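Local coordinates for periplasmic sugar-binding protein (Chloroflexus aurantiacus, PDB 4RXU) that binds D-glucose and probably serves as the solute-binding component of an ABC-type carbohydrate transporter, at residues A[70-75]-A[92-96]; A[244-250]-A[269-275]. All coordinates share one frame; numbering follows the deposited sequence.

Contact 1 of 2, residues A[70-75]-A[92-96]; sequences GSSAKE and ICPHD
E75, on the first turn of helix 72-84, reaches across to segment 92-96, the end of strand 89-92 and the loop after it, and takes the backbone N-H of H95 on its carboxylate. The bond from H95 N to E75 OE2 is 2.8 Å long and close to straight (165°), and it uses the syn lone pair, on the side of the other carboxylate oxygen. With CG anti to the backbone N (chi1 174°) and the chain extended beyond it, the glutamate spans the gap fully stretched. This is the buried, closely packed half of the contact: E75 OE2 lies 3.2 Å from P94 CA. The I92 side chain crosses the glutamate at about a right angle, its CD1 4.0 Å from E75 CG. Two waters complete the grip. One donates to E75 OE2 and to C93 O; the other donates to OE1 while accepting from S72 OG and D96 N. OE2 is thus held by H95 N and a water, OE1 by the second water, which together would fix the rotation of the carboxylate and probably favour its charged form.

The partly exposed side is more open. G70 still lies flat on one face of the H95 imidazole, its CA 3.8 Å from the ring centroid in a CH-pi contact. Looser touches come from S72 OG, near the ring plane at its edge but 4.4 Å from H95 CD2, and 3.5 Å from D96 CB. S71 caps the helix, its OG accepting from K74 N, and D96 OD1 turns to A99 N. The contact therefore ties the start of helix 72-84 to the loop leading from strand 89-92 to helix 101-109, with strand 29-37 beside I92 and C93, and P94 O bonded to R119 of the glucose pocket.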
ATOM      1  N   GLY A  70      13.455   1.454   8.532  1.00 11.08           N
ATOM      2  CA  GLY A  70      13.714   1.175   7.135  1.00 12.55           C
ATOM      3  C   GLY A  70      14.946   0.339   6.907  1.00 10.21           C
ATOM      4  O   GLY A  70      15.541   0.421   5.844  1.00 11.31           O
ATOM      5  N   SER A  71      15.335  -0.440   7.923  1.00 10.11           N
ATOM      6  CA  SER A  71      16.529  -1.284   7.871  1.00 11.37           C
ATOM      7  C   SER A  71      16.195  -2.744   8.109  1.00 10.40           C
ATOM      8  O   SER A  71      15.719  -3.106   9.190  1.00 11.28           O
ATOM      9  CB  SER A  71      17.527  -0.852   8.935  1.00 12.72           C
ATOM     10  OG  SER A  71      18.547  -1.816   9.083  1.00 12.78           O
ATOM     11  N   SER A  72      16.538  -3.599   7.145  1.00 11.20           N
ATOM     12  CA  SER A  72      16.324  -5.037   7.340  1.00 11.77           C
ATOM     13  C   SER A  72      17.198  -5.579   8.463  1.00 11.00           C
ATOM     14  O   SER A  72      16.810  -6.506   9.185  1.00 10.99           O
ATOM     15  CB  SER A  72      16.616  -5.832   6.090  1.00 12.44           C
ATOM     16  OG  SER A  72      15.735  -5.493   5.057  1.00 15.84           O
ATOM     17  N   ALA A  73      18.380  -5.001   8.634  1.00 12.55           N
ATOM     18  CA  ALA A  73      19.243  -5.470   9.693  1.00 12.31           C
ATOM     19  C   ALA A  73      18.661  -5.108  11.062  1.00 13.47           C
ATOM     20  O   ALA A  73      18.694  -5.921  12.003  1.00 12.66           O
ATOM     21  CB  ALA A  73      20.651  -4.901   9.524  1.00 14.86           C
ATOM     22  N   LYS A  74      18.115  -3.904  11.178  1.00 11.20           N
ATOM     23  CA  LYS A  74      17.495  -3.510  12.450  1.00 11.67           C
ATOM     24  C   LYS A  74      16.228  -4.328  12.689  1.00  9.00           C
ATOM     25  O   LYS A  74      15.935  -4.723  13.799  1.00 10.12           O
ATOM     26  CB  LYS A  74      17.166  -2.026  12.477  1.00  9.78           C
ATOM     27  CG  LYS A  74      16.509  -1.562  13.763  1.00 12.61           C
ATOM     28  CD  LYS A  74      17.443  -1.688  14.946  1.00 12.55           C
ATOM     29  CE  LYS A  74      16.911  -1.157  16.266  1.00 14.74           C
ATOM     30  NZ  LYS A  74      16.784   0.306  16.331  1.00 20.74           N
ATOM     31  N   GLU A  75      15.470  -4.561  11.628  1.00  8.30           N
ATOM     32  CA  GLU A  75      14.292  -5.408  11.717  1.00 10.34           C
ATOM     33  C   GLU A  75      14.605  -6.784  12.323  1.00  9.01           C
ATOM     34  O   GLU A  75      13.933  -7.260  13.221  1.00  9.72           O
ATOM     35  CB  GLU A  75      13.718  -5.527  10.315  1.00  9.59           C
ATOM     36  CG  GLU A  75      12.562  -6.485  10.175  1.00 10.21           C
ATOM     37  CD  GLU A  75      12.180  -6.527   8.721  1.00 10.41           C
ATOM     38  OE1 GLU A  75      12.707  -7.414   7.996  1.00 12.84           O
ATOM     39  OE2 GLU A  75      11.422  -5.623   8.295  1.00 11.81           O
ATOM     40  N   ILE A  92       4.548  -8.934  12.023  1.00  8.65           N
ATOM     41  CA  ILE A  92       5.653  -8.218  11.376  1.00  8.18           C
ATOM     42  C   ILE A  92       5.306  -7.726   9.970  1.00  9.09           C
ATOM     43  O   ILE A  92       4.914  -8.521   9.113  1.00  8.03           O
ATOM     44  CB  ILE A  92       6.961  -9.061  11.336  1.00 10.24           C
ATOM     45  CG1 ILE A  92       8.066  -8.294  10.594  1.00  9.94           C
ATOM     46  CG2 ILE A  92       6.739 -10.459  10.747  1.00  8.72           C
ATOM     47  CD1 ILE A  92       9.446  -8.873  10.832  1.00 11.44           C
ATOM     48  N   CYS A  93       5.473  -6.412   9.779  1.00  8.99           N
ATOM     49  CA  CYS A  93       5.421  -5.807   8.477  1.00  7.37           C
ATOM     50  C   CYS A  93       6.857  -5.535   8.020  1.00  9.12           C
ATOM     51  O   CYS A  93       7.519  -4.667   8.576  1.00  9.72           O
ATOM     52  CB  CYS A  93       4.600  -4.537   8.494  1.00  9.25           C
ATOM     53  SG  CYS A  93       4.600  -3.728   6.903  1.00 10.27           S
ATOM     54  N   PRO A  94       7.327  -6.281   6.989  1.00  8.45           N
ATOM     55  CA  PRO A  94       8.699  -6.152   6.606  1.00  8.18           C
ATOM     56  C   PRO A  94       9.007  -4.875   5.874  1.00  8.14           C
ATOM     57  O   PRO A  94       8.204  -4.384   5.074  1.00  8.76           O
ATOM     58  CB  PRO A  94       8.927  -7.345   5.660  1.00  9.79           C
ATOM     59  CG  PRO A  94       7.581  -7.659   5.119  1.00  8.39           C
ATOM     60  CD  PRO A  94       6.696  -7.434   6.316  1.00  8.97           C
ATOM     61  N   HIS A  95      10.197  -4.356   6.124  1.00  8.30           N
ATOM     62  CA  HIS A  95      10.698  -3.300   5.254  1.00 11.59           C
ATOM     63  C   HIS A  95      10.988  -3.799   3.843  1.00 10.61           C
ATOM     64  O   HIS A  95      10.539  -3.222   2.848  1.00 10.55           O
ATOM     65  CB  HIS A  95      11.949  -2.675   5.809  1.00 12.48           C
ATOM     66  CG  HIS A  95      12.510  -1.678   4.867  1.00 22.97           C
ATOM     67  ND1 HIS A  95      11.793  -0.570   4.479  1.00 20.14           N
ATOM     68  CD2 HIS A  95      13.638  -1.687   4.127  1.00 20.48           C
ATOM     69  CE1 HIS A  95      12.487   0.100   3.582  1.00 21.92           C
ATOM     70  NE2 HIS A  95      13.621  -0.547   3.367  1.00 18.97           N
ATOM     71  N   ASP A  96      11.706  -4.908   3.778  1.00  9.90           N
ATOM     72  CA  ASP A  96      12.067  -5.534   2.520  1.00  9.38           C
ATOM     73  C   ASP A  96      11.611  -6.978   2.605  1.00  8.83           C
ATOM     74  O   ASP A  96      12.092  -7.725   3.432  1.00 10.29           O
ATOM     75  CB  ASP A  96      13.573  -5.430   2.277  1.00 10.34           C
ATOM     76  CG  ASP A  96      14.009  -6.079   0.975  1.00 13.65           C
ATOM     77  OD1 ASP A  96      13.557  -7.201   0.624  1.00 14.34           O
ATOM     78  OD2 ASP A  96      14.835  -5.468   0.295  1.00 20.08           O
TER
HETATM   79  O   HOH W   1      13.285  -6.472   5.545  1.00 12.19           O
HETATM   80  O   HOH W   2      10.012  -4.016   9.899  1.00 12.27           O

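Contact 2 of 2, residues A[244-250]-A[269-275]; sequences GKVYILA and VTEYFVT
V246, I248, Y272 and V274 share one face of a parallel strand pair and make its apolar centre. V246 CG2 packs 3.6 Å from Y272 CB, I248 CD1 meets the same CB, and I248 CG2 lies 3.7 Å from V274 CG2. A250 CB closes this row against V274 CG2. The Y272 ring leads away from the neighbouring strand, since its CG sits between the backbone N and the carbonyl carbon (chi1 65°), and its OH bonds to R291 O. Helix 253-264 covers this face, with F263 on V246 and I259 on I248.

Y247 and F273 pair on the other face. Their rings point the same way with planes only 7° apart, but they are offset so far that they barely overlap; Y247 CE2 comes 3.4 Å from F273 CD1. Y247 OH is hydrogen-bonded to H149 O.

Between the two faces runs a parallel ladder: V246 N to E271 O, F273 N to V246 O at 3.0 Å, I248 N to F273 O, and T275 N to I248 O. At the end nearer the sugar, T275 OG1 donates to A250 O at 2.7 Å, adding a side-chain bond where the strands finish. At the far end G244 O accepts from both T270 N and E271 N, which approach from the same face of its carbonyl plane. Outermost, K245 and E271 extend side by side, yet K245 NZ stays 4.3 Å from E271 OE1, beyond a salt bridge; a water donates to that oxygen and is weakly bonded to the lysine.

Backbone bonds and apolar packing thus do most of the joining in this beta-alpha-beta unit, while the charged pair at the outer end, linked only weakly through a water, probably adds little.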
ATOM      1  N   GLY A 244      -2.438  18.616 -21.256  1.00 22.08           N
ATOM      2  CA  GLY A 244      -3.856  18.877 -21.318  1.00 20.63           C
ATOM      3  C   GLY A 244      -4.588  18.144 -20.210  1.00 18.44           C
ATOM      4  O   GLY A 244      -4.360  18.364 -19.033  1.00 16.84           O
ATOM      5  N   LYS A 245      -5.487  17.271 -20.605  1.00 15.74           N
ATOM      6  CA  LYS A 245      -6.262  16.502 -19.643  1.00 17.20           C
ATOM      7  C   LYS A 245      -5.622  15.148 -19.435  1.00 14.79           C
ATOM      8  O   LYS A 245      -5.635  14.308 -20.342  1.00 15.71           O
ATOM      9  CB  LYS A 245      -7.661  16.311 -20.170  1.00 17.37           C
ATOM     10  CG  LYS A 245      -8.591  15.633 -19.199  1.00 21.40           C
ATOM     11  CD  LYS A 245      -9.987  16.083 -19.512  1.00 35.07           C
ATOM     12  CE  LYS A 245     -10.850  14.885 -19.722  1.00 31.30           C
ATOM     13  NZ  LYS A 245     -12.126  15.351 -20.315  1.00 43.88           N
ATOM     14  N   VAL A 246      -5.116  14.902 -18.229  1.00 14.34           N
ATOM     15  CA  VAL A 246      -4.195  13.805 -18.016  1.00 12.11           C
ATOM     16  C   VAL A 246      -4.654  12.916 -16.886  1.00 12.83           C
ATOM     17  O   VAL A 246      -5.448  13.305 -16.047  1.00 12.92           O
ATOM     18  CB  VAL A 246      -2.750  14.292 -17.767  1.00 14.22           C
ATOM     19  CG1 VAL A 246      -2.312  15.272 -18.850  1.00 13.65           C
ATOM     20  CG2 VAL A 246      -2.590  14.911 -16.385  1.00 12.80           C
ATOM     21  N   TYR A 247      -4.116  11.704 -16.899  1.00  8.69           N
ATOM     22  CA  TYR A 247      -4.519  10.608 -16.022  1.00  9.91           C
ATOM     23  C   TYR A 247      -3.268  10.102 -15.310  1.00 10.14           C
ATOM     24  O   TYR A 247      -2.267   9.795 -15.960  1.00 10.34           O
ATOM     25  CB  TYR A 247      -5.205   9.532 -16.879  1.00 11.04           C
ATOM     26  CG  TYR A 247      -6.466  10.094 -17.420  1.00 10.79           C
ATOM     27  CD1 TYR A 247      -6.469  10.866 -18.590  1.00 11.48           C
ATOM     28  CD2 TYR A 247      -7.657   9.933 -16.739  1.00 10.52           C
ATOM     29  CE1 TYR A 247      -7.635  11.451 -19.052  1.00 10.49           C
ATOM     30  CE2 TYR A 247      -8.837  10.509 -17.208  1.00 12.42           C
ATOM     31  CZ  TYR A 247      -8.810  11.261 -18.363  1.00 11.62           C
ATOM     32  OH  TYR A 247      -9.967  11.837 -18.823  1.00 12.14           O
ATOM     33  N   ILE A 248      -3.321  10.047 -13.980  1.00  9.53           N
ATOM     34  CA  ILE A 248      -2.153   9.776 -13.162  1.00  7.44           C
ATOM     35  C   ILE A 248      -2.442   8.624 -12.198  1.00  6.55           C
ATOM     36  O   ILE A 248      -3.330   8.706 -11.348  1.00  9.14           O
ATOM     37  CB  ILE A 248      -1.747  10.991 -12.325  1.00  9.20           C
ATOM     38  CG1 ILE A 248      -1.518  12.227 -13.211  1.00  9.87           C
ATOM     39  CG2 ILE A 248      -0.516  10.666 -11.463  1.00 12.05           C
ATOM     40  CD1 ILE A 248      -1.495  13.539 -12.462  1.00 11.66           C
ATOM     41  N   LEU A 249      -1.695   7.536 -12.376  1.00  9.44           N
ATOM     42  CA  LEU A 249      -1.749   6.376 -11.469  1.00  8.36           C
ATOM     43  C   LEU A 249      -0.748   6.641 -10.356  1.00  8.35           C
ATOM     44  O   LEU A 249       0.421   6.299 -10.490  1.00  9.64           O
ATOM     45  CB  LEU A 249      -1.397   5.077 -12.196  1.00 10.09           C
ATOM     46  CG  LEU A 249      -1.494   3.847 -11.271  1.00  9.71           C
ATOM     47  CD1 LEU A 249      -2.942   3.469 -10.976  1.00 12.38           C
ATOM     48  CD2 LEU A 249      -0.750   2.692 -11.904  1.00 10.21           C
ATOM     49  N   ALA A 250      -1.184   7.308  -9.293  1.00  9.13           N
ATOM     50  CA  ALA A 250      -0.299   7.545  -8.130  1.00  7.71           C
ATOM     51  C   ALA A 250      -0.584   6.423  -7.140  1.00  8.83           C
ATOM     52  O   ALA A 250      -1.750   6.091  -6.887  1.00  9.29           O
ATOM     53  CB  ALA A 250      -0.568   8.912  -7.502  1.00  9.01           C
ATOM     54  N   VAL A 269      -1.105  21.559 -18.266  1.00 17.79           N
ATOM     55  CA  VAL A 269      -2.014  20.555 -17.706  1.00 19.60           C
ATOM     56  C   VAL A 269      -3.305  21.273 -17.337  1.00 21.16           C
ATOM     57  O   VAL A 269      -3.369  22.016 -16.351  1.00 27.19           O
ATOM     58  CB  VAL A 269      -1.402  19.841 -16.485  1.00 17.53           C
ATOM     59  CG1 VAL A 269      -2.416  18.896 -15.835  1.00 17.96           C
ATOM     60  CG2 VAL A 269      -0.153  19.085 -16.907  1.00 14.69           C
ATOM     61  N   THR A 270      -4.317  21.080 -18.165  1.00 15.93           N
ATOM     62  CA  THR A 270      -5.595  21.772 -17.961  1.00 21.81           C
ATOM     63  C   THR A 270      -6.498  21.059 -16.974  1.00 23.55           C
ATOM     64  O   THR A 270      -7.374  21.673 -16.387  1.00 21.95           O
ATOM     65  CB  THR A 270      -6.352  21.986 -19.279  1.00 29.52           C
ATOM     66  OG1 THR A 270      -6.533  20.718 -19.932  1.00 20.81           O
ATOM     67  CG2 THR A 270      -5.570  22.994 -20.170  1.00 33.58           C
ATOM     68  N   GLU A 271      -6.285  19.765 -16.796  1.00 16.03           N
ATOM     69  CA  GLU A 271      -7.040  18.982 -15.835  1.00 14.67           C
ATOM     70  C   GLU A 271      -6.268  17.712 -15.560  1.00 15.79           C
ATOM     71  O   GLU A 271      -5.666  17.172 -16.470  1.00 15.09           O
ATOM     72  CB  GLU A 271      -8.436  18.596 -16.357  1.00 16.22           C
ATOM     73  CG  GLU A 271      -9.337  18.090 -15.230  1.00 24.30           C
ATOM     74  CD  GLU A 271     -10.741  17.692 -15.665  1.00 33.57           C
ATOM     75  OE1 GLU A 271     -11.039  17.749 -16.875  1.00 38.90           O
ATOM     76  OE2 GLU A 271     -11.558  17.319 -14.784  1.00 40.35           O
ATOM     77  N   TYR A 272      -6.305  17.218 -14.329  1.00 11.34           N
ATOM     78  CA  TYR A 272      -5.709  15.924 -14.042  1.00 11.99           C
ATOM     79  C   TYR A 272      -6.631  15.122 -13.136  1.00 12.81           C
ATOM     80  O   TYR A 272      -7.377  15.672 -12.296  1.00 13.29           O
ATOM     81  CB  TYR A 272      -4.311  16.032 -13.420  1.00 12.14           C
ATOM     82  CG  TYR A 272      -4.290  16.665 -12.051  1.00 11.12           C
ATOM     83  CD1 TYR A 272      -4.531  15.913 -10.903  1.00 16.16           C
ATOM     84  CD2 TYR A 272      -3.987  18.019 -11.901  1.00 12.84           C
ATOM     85  CE1 TYR A 272      -4.528  16.508  -9.645  1.00 12.93           C
ATOM     86  CE2 TYR A 272      -3.972  18.627 -10.647  1.00 13.42           C
ATOM     87  CZ  TYR A 272      -4.248  17.878  -9.527  1.00 12.90           C
ATOM     88  OH  TYR A 272      -4.234  18.501  -8.297  1.00 11.84           O
ATOM     89  N   PHE A 273      -6.588  13.809 -13.362  1.00 13.54           N
ATOM     90  CA  PHE A 273      -7.217  12.803 -12.525  1.00 10.87           C
ATOM     91  C   PHE A 273      -6.105  12.019 -11.854  1.00  9.36           C
ATOM     92  O   PHE A 273      -5.180  11.567 -12.523  1.00 12.71           O
ATOM     93  CB  PHE A 273      -8.094  11.895 -13.385  1.00 11.79           C
ATOM     94  CG  PHE A 273      -9.242  12.611 -14.021  1.00 13.13           C
ATOM     95  CD1 PHE A 273      -9.101  13.239 -15.255  1.00 14.86           C
ATOM     96  CD2 PHE A 273     -10.458  12.674 -13.373  1.00 14.71           C
ATOM     97  CE1 PHE A 273     -10.167  13.907 -15.828  1.00 17.33           C
ATOM     98  CE2 PHE A 273     -11.522  13.341 -13.941  1.00 19.50           C
ATOM     99  CZ  PHE A 273     -11.373  13.959 -15.167  1.00 17.37           C
ATOM    100  N   VAL A 274      -6.136  11.905 -10.531  1.00  9.30           N
ATOM    101  CA  VAL A 274      -5.052  11.249  -9.804  1.00  8.02           C
ATOM    102  C   VAL A 274      -5.609  10.353  -8.704  1.00  7.84           C
ATOM    103  O   VAL A 274      -6.559  10.699  -7.982  1.00  9.22           O
ATOM    104  CB  VAL A 274      -4.033  12.242  -9.188  1.00  8.87           C
ATOM    105  CG1 VAL A 274      -4.667  13.136  -8.125  1.00 11.90           C
ATOM    106  CG2 VAL A 274      -2.822  11.488  -8.656  1.00  8.89           C
ATOM    107  N   THR A 275      -4.968   9.196  -8.575  1.00  9.04           N
ATOM    108  CA  THR A 275      -5.368   8.147  -7.656  1.00  8.48           C
ATOM    109  C   THR A 275      -4.559   8.216  -6.373  1.00  6.41           C
ATOM    110  O   THR A 275      -3.693   9.058  -6.231  1.00 10.31           O
ATOM    111  CB  THR A 275      -5.205   6.762  -8.314  1.00  8.30           C
ATOM    112  OG1 THR A 275      -3.828   6.521  -8.600  1.00  9.23           O
ATOM    113  CG2 THR A 275      -6.010   6.677  -9.564  1.00  9.32           C
TER
HETATM  114  O   HOH W   3     -13.665  15.881 -17.365  1.00 41.12           O

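How the contacts relate
Contacts 1 and 2 lie on opposite sides of the chain's centre, their own centres about 34 Å apart, and share no helix or strand. Contact 1 belongs to the mixed sheet and its helices, contact 2 to the parallel sheet, with the bound glucose between them, as in the two-lobed periplasmic binding proteins. Both are partly buried, but their chemistry differs. The smaller contact, 70-75 with 92-96, joins a helix start to a loop through a buried carboxylate and waters; the larger, 244-250 with 269-275, joins neighbouring strands and confines its charges to the outer end. Contact 1 also approaches the sugar more closely.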